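Local coordinates for protein GTP cyclohydrolase 1 type 2 homolog (Staphylococcus aureus subsp. aureus, PDB 3LNL) that is of unknown function but, as a NIF3-family protein, holds a dinuclear zinc centre and forms a toroidal homohexamer with cavity entrances capped by PII-like domain trimers, at residues B[18-24]-B[99-105]; B[50-56]-B[360-364]; B[105-109]-B[239-243]. The protein carries 2 engineered substitutions. One frame throughout, in Å; residues are numbered along the deposited sequence. Where two conformers were deposited one is given.

Interaction 1: residues B[18-24]-B[99-105]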
ATOM      1  N   VAL B  18     -27.908 -18.743   8.690  1.00 14.56           N
ATOM      2  CA  VAL B  18     -27.321 -17.401   8.549  1.00 13.83           C
ATOM      3  C   VAL B  18     -25.811 -17.570   8.412  1.00 14.82           C
ATOM      4  O   VAL B  18     -25.039 -17.364   9.373  1.00 13.82           O
ATOM      5  CB  VAL B  18     -27.640 -16.485   9.769  1.00 15.05           C
ATOM      6  CG1 VAL B  18     -27.121 -15.036   9.559  1.00 12.02           C
ATOM      7  CG2 VAL B  18     -29.161 -16.477  10.127  1.00 11.51           C
ATOM      8  N   PRO B  19     -25.385 -18.045   7.239  1.00 15.36           N
ATOM      9  CA  PRO B  19     -24.035 -18.602   7.138  1.00 16.07           C
ATOM     10  C   PRO B  19     -22.950 -17.615   7.544  1.00 16.31           C
ATOM     11  O   PRO B  19     -22.916 -16.493   7.024  1.00 14.95           O
ATOM     12  CB  PRO B  19     -23.886 -18.941   5.663  1.00 16.68           C
ATOM     13  CG  PRO B  19     -25.253 -18.961   5.102  1.00 16.21           C
ATOM     14  CD  PRO B  19     -26.215 -18.342   6.059  1.00 15.58           C
ATOM     15  N   PHE B  20     -22.037 -18.067   8.406  1.00 15.75           N
ATOM     16  CA  PHE B  20     -20.995 -17.173   8.895  1.00 15.60           C
ATOM     17  C   PHE B  20     -20.092 -16.684   7.761  1.00 16.17           C
ATOM     18  O   PHE B  20     -19.538 -15.585   7.843  1.00 14.59           O
ATOM     19  CB  PHE B  20     -20.223 -17.839  10.009  1.00 16.64           C
ATOM     20  CG  PHE B  20     -21.018 -17.922  11.271  1.00 17.11           C
ATOM     21  CD1 PHE B  20     -21.706 -19.068  11.602  1.00 18.35           C
ATOM     22  CD2 PHE B  20     -21.168 -16.799  12.076  1.00 17.32           C
ATOM     23  CE1 PHE B  20     -22.476 -19.133  12.750  1.00 20.07           C
ATOM     24  CE2 PHE B  20     -21.945 -16.841  13.225  1.00 16.54           C
ATOM     25  CZ  PHE B  20     -22.593 -18.009  13.575  1.00 19.26           C
ATOM     26  N   SER B  21     -20.005 -17.471   6.686  1.00 15.37           N
ATOM     27  CA  SER B  21     -19.204 -17.127   5.528  1.00 16.17           C
ATOM     28  C   SER B  21     -19.740 -15.892   4.759  1.00 16.19           C
ATOM     29  O   SER B  21     -19.020 -15.298   3.972  1.00 15.47           O
ATOM     30  CB  SER B  21     -19.139 -18.354   4.581  1.00 16.55           C
ATOM     31  OG  SER B  21     -20.381 -18.570   3.878  1.00 15.91           O
ATOM     32  N   THR B  22     -20.993 -15.506   4.994  1.00 15.30           N
ATOM     33  CA  THR B  22     -21.525 -14.338   4.319  1.00 15.25           C
ATOM     34  C   THR B  22     -21.152 -13.058   5.044  1.00 16.39           C
ATOM     35  O   THR B  22     -21.487 -11.960   4.552  1.00 14.46           O
ATOM     36  CB  THR B  22     -23.035 -14.442   4.077  1.00 15.89           C
ATOM     37  OG1 THR B  22     -23.743 -14.516   5.319  1.00 13.17           O
ATOM     38  CG2 THR B  22     -23.338 -15.715   3.165  1.00 13.06           C
ATOM     39  N   ALA B  23     -20.509 -13.179   6.226  1.00 16.14           N
ATOM     40  CA  ALA B  23     -19.992 -11.987   6.913  1.00 16.32           C
ATOM     41  C   ALA B  23     -18.852 -11.379   6.107  1.00 17.70           C
ATOM     42  O   ALA B  23     -18.198 -12.083   5.351  1.00 16.89           O
ATOM     43  CB  ALA B  23     -19.528 -12.335   8.350  1.00 17.18           C
ATOM     44  N   GLU B  24     -18.618 -10.073   6.256  1.00 18.36           N
ATOM     45  CA  GLU B  24     -17.515  -9.397   5.554  1.00 19.29           C
ATOM     46  C   GLU B  24     -16.212  -9.939   6.091  1.00 19.68           C
ATOM     47  O   GLU B  24     -16.157 -10.408   7.210  1.00 17.08           O
ATOM     48  CB  GLU B  24     -17.557  -7.875   5.769  1.00 20.20           C
ATOM     49  CG  GLU B  24     -18.872  -7.228   5.397  1.00 25.44           C
ATOM     50  CD  GLU B  24     -19.049  -7.104   3.922  1.00 33.49           C
ATOM     51  OE1 GLU B  24     -20.216  -6.989   3.477  1.00 41.47           O
ATOM     52  OE2 GLU B  24     -18.020  -7.056   3.213  1.00 38.64           O
ATOM     53  N   ILE B  99     -21.767 -15.633  21.223  1.00 10.33           N
ATOM     54  CA  ILE B  99     -21.669 -15.781  19.770  1.00 11.94           C
ATOM     55  C   ILE B  99     -22.091 -14.460  19.116  1.00 11.82           C
ATOM     56  O   ILE B  99     -23.055 -13.838  19.547  1.00 13.03           O
ATOM     57  CB  ILE B  99     -22.660 -16.903  19.291  1.00 12.03           C
ATOM     58  CG1 ILE B  99     -22.237 -18.267  19.884  1.00 11.79           C
ATOM     59  CG2 ILE B  99     -22.842 -16.897  17.731  1.00 11.58           C
ATOM     60  CD1 ILE B  99     -23.419 -19.372  19.871  1.00  8.58           C
ATOM     61  N   ALA B 100     -21.347 -14.029  18.102  1.00 11.56           N
ATOM     62  CA  ALA B 100     -21.673 -12.845  17.374  1.00 12.30           C
ATOM     63  C   ALA B 100     -22.193 -13.244  15.993  1.00 12.41           C
ATOM     64  O   ALA B 100     -21.512 -13.951  15.215  1.00 13.39           O
ATOM     65  CB  ALA B 100     -20.426 -11.925  17.177  1.00 12.36           C
ATOM     66  N   MET B 101     -23.390 -12.777  15.690  1.00 12.93           N
ATOM     67  CA  MET B 101     -23.965 -12.897  14.349  1.00 13.03           C
ATOM     68  C   MET B 101     -24.060 -11.486  13.828  1.00 12.90           C
ATOM     69  O   MET B 101     -25.113 -10.810  13.994  1.00 11.57           O
ATOM     70  CB  MET B 101     -25.336 -13.605  14.431  1.00 12.31           C
ATOM     71  CG  MET B 101     -25.218 -15.113  14.830  1.00 15.28           C
ATOM     72  SD  MET B 101     -26.870 -15.811  14.931  1.00 16.65           S
ATOM     73  CE  MET B 101     -27.182 -16.144  13.172  1.00 14.60           C
ATOM     74  N   HIS B 102     -22.948 -11.029  13.213  1.00 12.47           N
ATOM     75  CA  HIS B 102     -22.816  -9.639  12.860  1.00 12.44           C
ATOM     76  C   HIS B 102     -23.174  -9.391  11.402  1.00 13.55           C
ATOM     77  O   HIS B 102     -24.352  -9.512  11.060  1.00 13.59           O
ATOM     78  CB  HIS B 102     -21.458  -9.075  13.236  1.00 12.71           C
ATOM     79  CG  HIS B 102     -21.405  -7.590  13.157  1.00 11.30           C
ATOM     80  ND1 HIS B 102     -20.271  -6.900  12.769  1.00 11.97           N
ATOM     81  CD2 HIS B 102     -22.371  -6.661  13.364  1.00 11.66           C
ATOM     82  CE1 HIS B 102     -20.540  -5.597  12.771  1.00 13.56           C
ATOM     83  NE2 HIS B 102     -21.809  -5.426  13.112  1.00 12.71           N
ATOM     84  N   THR B 103     -22.202  -9.126  10.520  1.00 12.74           N
ATOM     85  CA  THR B 103     -22.581  -8.756   9.165  1.00 12.16           C
ATOM     86  C   THR B 103     -23.256  -9.926   8.411  1.00 13.12           C
ATOM     87  O   THR B 103     -24.027  -9.656   7.526  1.00 13.81           O
ATOM     88  CB  THR B 103     -21.450  -8.118   8.343  1.00 12.36           C
ATOM     89  OG1 THR B 103     -20.348  -9.020   8.234  1.00 12.05           O
ATOM     90  CG2 THR B 103     -20.995  -6.759   8.967  1.00 12.09           C
ATOM     91  N   ASN B 104     -23.021 -11.201   8.771  1.00 12.62           N
ATOM     92  CA  ASN B 104     -23.890 -12.283   8.249  1.00 12.65           C
ATOM     93  C   ASN B 104     -25.388 -12.059   8.476  1.00 11.70           C
ATOM     94  O   ASN B 104     -26.218 -12.358   7.614  1.00 11.13           O
ATOM     95  CB  ASN B 104     -23.437 -13.722   8.653  1.00 12.74           C
ATOM     96  CG  ASN B 104     -23.267 -13.902  10.145  1.00 15.50           C
ATOM     97  OD1 ASN B 104     -22.801 -12.986  10.858  1.00 13.23           O
ATOM     98  ND2 ASN B 104     -23.682 -15.085  10.648  1.00 10.86           N
ATOM     99  N   LEU B 105     -25.747 -11.476   9.602  1.00 11.90           N
ATOM    100  CA  LEU B 105     -27.153 -11.154   9.842  1.00 12.11           C
ATOM    101  C   LEU B 105     -27.589  -9.872   9.129  1.00 12.35           C
ATOM    102  O   LEU B 105     -28.754  -9.763   8.775  1.00 13.39           O
ATOM    103  CB  LEU B 105     -27.420 -11.062  11.349  1.00 12.47           C
ATOM    104  CG  LEU B 105     -28.876 -11.089  11.782  1.00 12.06           C
ATOM    105  CD1 LEU B 105     -29.499 -12.489  11.591  1.00 11.02           C
ATOM    106  CD2 LEU B 105     -28.897 -10.616  13.276  1.00 12.74           C
TER
HETATM  107  O   HOH W   1     -26.518 -14.546   6.072  1.00 13.16           O
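Strand 97-100 ends at the edge of the Phe20 ring. Ile99 CG2 lies 4.3 Å from Phe20 CZ, and the Ala100 carbonyl O sits near the ring plane, 3.5 Å from Phe20 CE2. Met101 then bends its side chain back: its CE reaches Val18 CB at 3.5 Å and its CG lies 4.0 Å from Phe20 CE2, so the thioether spans the two apolar residues. His102 is the N-cap of helix 103-106. Thr103 OG1 accepts a hydrogen bond from Glu24 N at 2.8 Å (163°) and also bonds Asp27, whose carboxylate holds His102 ND1 as well. Asn104 is the most deeply covered residue, losing 103 Å². Its ND2 donates to Val18 O at 2.9 Å (161°), and its CB lies 3.3 Å from Pro19 O and 3.4 Å from Thr22 OG1. Water 1 donates both to Asn104 O (2.7 Å) and to Thr22 OG1 (2.9 Å), while Thr22 OG1 itself donates at 2.7 Å across the short 3-10 segment 20-22, to Pro19 O just before it. Leu105 closes the series, its CD1 4.0 Å from Val18 CG1. Two side chains of the helix thus bond backbone groups at the two ends of 18-24, Val18 O and Glu24 N, with an apolar cluster beside them; the loop after helix 7-17 is in this way hydrogen-bonded to the helix that carries the zinc ligand Asp106.

Interaction 2: residues B[50-56]-B[360-364]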
ATOM      1  N   THR B  50     -23.490  -5.867  26.702  1.00 12.03           N
ATOM      2  CA  THR B  50     -22.982  -4.993  27.740  1.00 11.66           C
ATOM      3  C   THR B  50     -22.942  -5.778  29.066  1.00 12.34           C
ATOM      4  O   THR B  50     -23.460  -6.940  29.162  1.00 10.52           O
ATOM      5  CB  THR B  50     -23.897  -3.796  27.944  1.00 12.79           C
ATOM      6  OG1 THR B  50     -25.150  -4.259  28.447  1.00 11.42           O
ATOM      7  CG2 THR B  50     -24.097  -3.015  26.605  1.00 10.17           C
ATOM      8  N   LEU B  51     -22.426  -5.144  30.119  1.00 12.30           N
ATOM      9  CA  LEU B  51     -22.373  -5.837  31.433  1.00 13.12           C
ATOM     10  C   LEU B  51     -23.769  -6.193  31.926  1.00 13.07           C
ATOM     11  O   LEU B  51     -23.996  -7.281  32.512  1.00 12.83           O
ATOM     12  CB  LEU B  51     -21.657  -5.005  32.488  1.00 14.33           C
ATOM     13  CG  LEU B  51     -21.276  -5.643  33.856  1.00 17.39           C
ATOM     14  CD1 LEU B  51     -20.279  -6.723  33.675  1.00 15.03           C
ATOM     15  CD2 LEU B  51     -20.707  -4.555  34.790  1.00 21.60           C
ATOM     16  N   GLU B  52     -24.727  -5.283  31.727  0.60 13.97           N
ATOM     17  CA  GLU B  52     -26.117  -5.544  32.165  0.60 13.06           C
ATOM     18  C   GLU B  52     -26.689  -6.762  31.441  0.60 12.52           C
ATOM     19  O   GLU B  52     -27.406  -7.556  32.041  0.60 12.44           O
ATOM     20  CB  GLU B  52     -27.027  -4.310  31.992  0.60 14.18           C
ATOM     21  CG  GLU B  52     -26.713  -3.157  32.997  0.60 16.21           C
ATOM     22  CD  GLU B  52     -27.547  -1.867  32.799  0.60 22.18           C
ATOM     23  OE1 GLU B  52     -28.139  -1.622  31.710  0.60 23.05           O
ATOM     24  OE2 GLU B  52     -27.591  -1.063  33.767  0.60 26.94           O
ATOM     25  N   VAL B  53     -26.330  -6.950  30.168  1.00 12.14           N
ATOM     26  CA  VAL B  53     -26.820  -8.111  29.426  1.00 11.66           C
ATOM     27  C   VAL B  53     -26.254  -9.422  30.031  1.00 12.41           C
ATOM     28  O   VAL B  53     -26.979 -10.415  30.181  1.00 12.24           O
ATOM     29  CB  VAL B  53     -26.520  -7.995  27.930  1.00 12.03           C
ATOM     30  CG1 VAL B  53     -26.817  -9.357  27.174  1.00 12.40           C
ATOM     31  CG2 VAL B  53     -27.344  -6.843  27.352  1.00 11.51           C
ATOM     32  N   VAL B  54     -24.989  -9.400  30.404  1.00 11.89           N
ATOM     33  CA  VAL B  54     -24.364 -10.548  31.009  1.00 12.59           C
ATOM     34  C   VAL B  54     -25.054 -10.862  32.357  1.00 13.74           C
ATOM     35  O   VAL B  54     -25.365 -12.022  32.619  1.00 13.35           O
ATOM     36  CB  VAL B  54     -22.831 -10.359  31.179  1.00 13.08           C
ATOM     37  CG1 VAL B  54     -22.203 -11.611  31.796  1.00 10.57           C
ATOM     38  CG2 VAL B  54     -22.193 -10.015  29.836  1.00  8.46           C
ATOM     39  N   ASN B  55     -25.363  -9.820  33.137  1.00 14.48           N
ATOM     40  CA  ASN B  55     -26.023  -9.981  34.430  1.00 15.27           C
ATOM     41  C   ASN B  55     -27.389 -10.543  34.235  1.00 14.18           C
ATOM     42  O   ASN B  55     -27.849 -11.347  35.037  1.00 14.40           O
ATOM     43  CB  ASN B  55     -26.110  -8.651  35.176  1.00 15.70           C
ATOM     44  CG  ASN B  55     -24.752  -8.189  35.716  1.00 19.80           C
ATOM     45  OD1 ASN B  55     -23.879  -9.003  35.962  1.00 23.87           O
ATOM     46  ND2 ASN B  55     -24.625  -6.899  35.987  1.00 21.86           N
ATOM     47  N   GLU B  56     -28.063 -10.095  33.181  1.00 13.68           N
ATOM     48  CA  GLU B  56     -29.399 -10.606  32.842  1.00 13.61           C
ATOM     49  C   GLU B  56     -29.355 -12.122  32.461  1.00 12.81           C
ATOM     50  O   GLU B  56     -30.196 -12.905  32.898  1.00 12.92           O
ATOM     51  CB  GLU B  56     -29.999  -9.746  31.706  1.00 14.03           C
ATOM     52  CG  GLU B  56     -31.379 -10.188  31.128  1.00 16.07           C
ATOM     53  CD  GLU B  56     -31.747  -9.386  29.885  1.00 16.37           C
ATOM     54  OE1 GLU B  56     -32.922  -9.335  29.601  1.00 19.05           O
ATOM     55  OE2 GLU B  56     -30.870  -8.798  29.168  1.00 16.47           O
ATOM     56  N   SER B 360     -33.172  -9.987  25.074  1.00 12.90           N
ATOM     57  CA  SER B 360     -32.814  -9.067  26.173  1.00 13.32           C
ATOM     58  C   SER B 360     -33.677  -7.818  26.104  1.00 14.39           C
ATOM     59  O   SER B 360     -33.825  -7.209  25.053  1.00 14.25           O
ATOM     60  CB  SER B 360     -31.335  -8.612  26.112  1.00 13.37           C
ATOM     61  OG  SER B 360     -31.080  -7.572  27.087  1.00 12.83           O
ATOM     62  N   THR B 361     -34.260  -7.470  27.241  1.00 16.45           N
ATOM     63  CA  THR B 361     -35.130  -6.321  27.387  1.00 18.05           C
ATOM     64  C   THR B 361     -34.356  -5.052  27.709  1.00 17.74           C
ATOM     65  O   THR B 361     -34.939  -3.978  27.765  1.00 20.13           O
ATOM     66  CB  THR B 361     -36.126  -6.558  28.587  1.00 18.72           C
ATOM     67  OG1 THR B 361     -35.363  -6.740  29.814  1.00 19.91           O
ATOM     68  CG2 THR B 361     -36.946  -7.830  28.375  1.00 21.48           C
ATOM     69  N   ILE B 362     -33.057  -5.151  27.955  1.00 16.90           N
ATOM     70  CA  ILE B 362     -32.305  -3.976  28.366  1.00 15.99           C
ATOM     71  C   ILE B 362     -32.112  -2.992  27.192  1.00 15.52           C
ATOM     72  O   ILE B 362     -31.660  -3.370  26.136  1.00 13.08           O
ATOM     73  CB  ILE B 362     -30.985  -4.398  28.997  1.00 15.64           C
ATOM     74  CG1 ILE B 362     -31.307  -5.154  30.316  1.00 20.48           C
ATOM     75  CG2 ILE B 362     -30.071  -3.127  29.298  1.00 15.61           C
ATOM     76  CD1 ILE B 362     -30.222  -5.906  30.800  1.00 20.46           C
ATOM     77  N   ASN B 363     -32.448  -1.724  27.392  1.00 15.55           N
ATOM     78  CA  ASN B 363     -32.075  -0.711  26.437  1.00 14.58           C
ATOM     79  C   ASN B 363     -30.599  -0.358  26.635  1.00 14.23           C
ATOM     80  O   ASN B 363     -30.238   0.195  27.642  1.00 16.33           O
ATOM     81  CB  ASN B 363     -32.957   0.539  26.591  1.00 16.09           C
ATOM     82  CG  ASN B 363     -32.705   1.533  25.492  1.00 16.64           C
ATOM     83  OD1 ASN B 363     -31.544   1.827  25.173  1.00 14.19           O
ATOM     84  ND2 ASN B 363     -33.802   2.063  24.877  1.00 18.13           N
ATOM     85  N   THR B 364     -29.753  -0.681  25.663  1.00 12.21           N
ATOM     86  CA  THR B 364     -28.326  -0.604  25.802  1.00 11.73           C
ATOM     87  C   THR B 364     -27.840   0.596  24.958  1.00 12.14           C
ATOM     88  O   THR B 364     -26.693   0.681  24.663  1.00 12.18           O
ATOM     89  CB  THR B 364     -27.624  -1.922  25.231  1.00 12.40           C
ATOM     90  OG1 THR B 364     -28.070  -2.165  23.903  1.00 11.16           O
ATOM     91  CG2 THR B 364     -27.947  -3.150  26.075  1.00 11.17           C
TER
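An ST turn just after strand 357-359 meets the first turns of helix 51-60: Ser360 OG accepts from Ile362 N at 3.2 Å (158°), and the same hydroxyl donates to Glu56 OE2 in a very short hydrogen bond of 2.4 Å. The other carboxylate oxygen, Glu56 OE1, accepts from Thr361 N at 3.3 Å (159°), so one carboxylate holds a side chain and a backbone group of consecutive residues. Beyond these bonds the contact is van der Waals, much of it between aliphatic carbons and polar atoms. Ile362 points at the helix and is the most covered residue (78 Å²); its CD1 lies 3.4 Å from Glu56 OE2 and 4.1 Å from Val53 N, while its CG2 is 3.4 Å from Glu52 OE1. Thr364 CG2 meets Val53 CG2 at 4.0 Å and Thr50 OG1 at 3.8 Å. Thr50 OG1, at the N-cap, accepts a weak bond from Val53 N at 3.4 Å. Val53, Glu56 and Ser360 all touch Leu44 of strand 43-46, the sheet neighbour of strand 357-359, and Val54 on the far side of the helix packs on helix 83-93. The contact thus joins the helix to the loop leaving one of the sheet's two outermost strands within this chain.

Interaction 3: residues B[105-109]-B[239-243]. With ZN (zinc ion), chain G.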
ATOM      1  N   LEU B 105     -25.747 -11.476   9.602  1.00 11.90           N
ATOM      2  CA  LEU B 105     -27.153 -11.154   9.842  1.00 12.11           C
ATOM      3  C   LEU B 105     -27.589  -9.872   9.129  1.00 12.35           C
ATOM      4  O   LEU B 105     -28.754  -9.763   8.775  1.00 13.39           O
ATOM      5  CB  LEU B 105     -27.420 -11.062  11.349  1.00 12.47           C
ATOM      6  CG  LEU B 105     -28.876 -11.089  11.782  1.00 12.06           C
ATOM      7  CD1 LEU B 105     -29.499 -12.489  11.591  1.00 11.02           C
ATOM      8  CD2 LEU B 105     -28.897 -10.616  13.276  1.00 12.74           C
ATOM      9  N   ASP B 106     -26.666  -8.918   8.910  1.00 13.59           N
ATOM     10  CA  ASP B 106     -26.967  -7.700   8.122  1.00 13.99           C
ATOM     11  C   ASP B 106     -27.328  -8.019   6.680  1.00 13.53           C
ATOM     12  O   ASP B 106     -28.098  -7.277   6.065  1.00 13.19           O
ATOM     13  CB  ASP B 106     -25.809  -6.677   8.146  1.00 13.64           C
ATOM     14  CG  ASP B 106     -25.699  -5.963   9.492  1.00 16.84           C
ATOM     15  OD1 ASP B 106     -26.781  -5.493   9.952  1.00 13.00           O
ATOM     16  OD2 ASP B 106     -24.563  -5.873  10.068  1.00 14.55           O
ATOM     17  N   VAL B 107     -26.777  -9.112   6.144  1.00 13.31           N
ATOM     18  CA  VAL B 107     -26.950  -9.439   4.741  1.00 12.07           C
ATOM     19  C   VAL B 107     -27.902 -10.608   4.479  1.00 13.03           C
ATOM     20  O   VAL B 107     -28.172 -10.978   3.332  1.00 12.08           O
ATOM     21  CB  VAL B 107     -25.614  -9.731   4.053  1.00 13.64           C
ATOM     22  CG1 VAL B 107     -24.611  -8.534   4.233  1.00 11.81           C
ATOM     23  CG2 VAL B 107     -25.038 -11.125   4.497  1.00 10.58           C
ATOM     24  N   ASN B 108     -28.479 -11.150   5.534  1.00 12.77           N
ATOM     25  CA  ASN B 108     -29.353 -12.306   5.406  1.00 13.14           C
ATOM     26  C   ASN B 108     -30.759 -11.908   4.917  1.00 14.05           C
ATOM     27  O   ASN B 108     -31.319 -10.907   5.407  1.00 14.89           O
ATOM     28  CB  ASN B 108     -29.477 -12.956   6.762  1.00 13.27           C
ATOM     29  CG  ASN B 108     -30.086 -14.316   6.672  1.00 15.38           C
ATOM     30  OD1 ASN B 108     -31.311 -14.469   6.815  1.00 13.54           O
ATOM     31  ND2 ASN B 108     -29.235 -15.324   6.389  1.00 12.42           N
ATOM     32  N   PRO B 109     -31.355 -12.709   4.012  1.00 14.48           N
ATOM     33  CA  PRO B 109     -32.732 -12.404   3.577  1.00 14.20           C
ATOM     34  C   PRO B 109     -33.742 -12.284   4.703  1.00 14.75           C
ATOM     35  O   PRO B 109     -34.764 -11.639   4.515  1.00 14.67           O
ATOM     36  CB  PRO B 109     -33.121 -13.596   2.692  1.00 15.72           C
ATOM     37  CG  PRO B 109     -31.819 -14.331   2.345  1.00 14.73           C
ATOM     38  CD  PRO B 109     -30.872 -14.013   3.493  1.00 14.77           C
ATOM     39  N   LEU B 239     -28.342 -14.753  -2.868  1.00 17.67           N
ATOM     40  CA  LEU B 239     -29.511 -14.333  -2.131  1.00 18.17           C
ATOM     41  C   LEU B 239     -29.173 -13.363  -0.989  1.00 17.50           C
ATOM     42  O   LEU B 239     -30.079 -12.754  -0.437  1.00 16.23           O
ATOM     43  CB  LEU B 239     -30.277 -15.565  -1.606  1.00 18.20           C
ATOM     44  CG  LEU B 239     -30.867 -16.453  -2.718  1.00 19.71           C
ATOM     45  CD1 LEU B 239     -31.585 -17.614  -2.094  1.00 23.66           C
ATOM     46  CD2 LEU B 239     -31.807 -15.710  -3.661  1.00 23.12           C
ATOM     47  N   TYR B 240     -27.884 -13.278  -0.645  1.00 16.67           N
ATOM     48  CA  TYR B 240     -27.366 -12.444   0.430  1.00 16.05           C
ATOM     49  C   TYR B 240     -26.943 -11.085  -0.124  1.00 14.98           C
ATOM     50  O   TYR B 240     -26.380 -10.981  -1.202  1.00 14.77           O
ATOM     51  CB  TYR B 240     -26.196 -13.159   1.184  1.00 15.44           C
ATOM     52  CG  TYR B 240     -26.605 -14.556   1.674  1.00 17.48           C
ATOM     53  CD1 TYR B 240     -26.369 -15.714   0.897  1.00 19.49           C
ATOM     54  CD2 TYR B 240     -27.274 -14.709   2.877  1.00 17.57           C
ATOM     55  CE1 TYR B 240     -26.797 -16.984   1.333  1.00 17.91           C
ATOM     56  CE2 TYR B 240     -27.716 -15.931   3.293  1.00 18.53           C
ATOM     57  CZ  TYR B 240     -27.481 -17.071   2.518  1.00 20.02           C
ATOM     58  OH  TYR B 240     -27.938 -18.267   3.007  1.00 20.73           O
ATOM     59  N   GLY B 241     -27.227 -10.027   0.633  1.00 13.81           N
ATOM     60  CA  GLY B 241     -26.795  -8.692   0.257  1.00 12.61           C
ATOM     61  C   GLY B 241     -27.095  -7.709   1.360  1.00 11.77           C
ATOM     62  O   GLY B 241     -28.026  -7.920   2.148  1.00 12.01           O
ATOM     63  N   LEU B 242     -26.298  -6.635   1.418  1.00 12.66           N
ATOM     64  CA  LEU B 242     -26.438  -5.564   2.402  1.00 12.70           C
ATOM     65  C   LEU B 242     -27.516  -4.527   2.036  1.00 13.67           C
ATOM     66  O   LEU B 242     -27.331  -3.683   1.136  1.00 15.11           O
ATOM     67  CB  LEU B 242     -25.092  -4.869   2.652  1.00 12.75           C
ATOM     68  CG  LEU B 242     -25.176  -3.806   3.741  1.00 15.04           C
ATOM     69  CD1 LEU B 242     -25.376  -4.484   5.126  1.00 14.28           C
ATOM     70  CD2 LEU B 242     -23.951  -2.912   3.735  1.00 15.14           C
ATOM     71  N   GLY B 243     -28.632  -4.638   2.743  1.00 13.11           N
ATOM     72  CA  GLY B 243     -29.754  -3.750   2.616  1.00 12.72           C
ATOM     73  C   GLY B 243     -30.941  -4.453   1.993  1.00 12.06           C
ATOM     74  O   GLY B 243     -30.831  -5.547   1.439  1.00 12.72           O
TER
HETATM   75 ZN    ZN G 402     -25.652  -4.428  11.512  0.50 23.93          ZN
HETATM   76  O   HOH W   2     -29.927  -7.013   4.166  1.00 10.31           O
HETATM   77  O   HOH W   3     -30.115 -17.862   4.563  1.00 29.59           O
HETATM   78  O   HOH W   4     -23.916  -3.825  12.503  1.00 12.36           O
HETATM   79  O   HOH W   5     -25.031  -2.647  10.394  1.00 12.58           O
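Asp106, near the end of helix 103-106, chelates the zinc ion through OD1 (2.2 Å) and OD2 (2.3 Å), with waters 4 and 5 at 2.1 and 2.2 Å from the metal; His68 and Glu333 complete the site. Its CB rests 3.8 Å from Leu242 CD1, and its carbonyl O lies 2.6 Å from water 2, which is also 2.9 Å from Gly241 O and accepts from Gly243 N at 3.1 Å. Val107 makes the one direct hydrogen bond of the contact: Gly241 N donates to Val107 O at 3.0 Å (156°). CA-H...O contacts flank it, Tyr240 CA to Val107 O at 3.3 Å and Val107 CA to Gly241 O at 3.2 Å, while Val107 CG1 meets Leu242 CB at 4.0 Å. Asn108, whose OD1 accepts from His110 N, brings ND2 to 3.5 Å from Tyr240 CE2 at the ring edge, and water 3 links that ND2 (3.2 Å) with Tyr240 OH (2.7 Å). Pro109 CD packs 3.7 Å from Tyr240 CE2. Backbone bonds from Tyr240 to Gln131 and from Gly243 to Ile128 pair this part of strand 240-253 with strand 125-142; the loop leaving helix 103-106 thus lies against the strand's start.

Overall arrangement
Interactions 1 and 3 adjoin, with centres about 9 Å apart, and share Leu105 on helix 103-106. Their surfaces meet: Pro19 CG lies 3.5 Å from Tyr240 OH, Val18 CA 3.6 Å from Asn108 ND2, and Thr22 O 3.6 Å from Val107 CG2. Segment 18-24 packs on the start of the helix carrying Asp106, and 239-243 on its end and the loop after it. Interaction 2 touches neither, its nearest atoms being about 10 Å from interaction 1 and 13 Å from interaction 3. Distances from the dinuclear centre differ: interaction 3 supplies Asp106, the Thr103 side chain of interaction 1 is about 6 Å from a zinc ion, and that of Thr364 in interaction 2 about 11 Å.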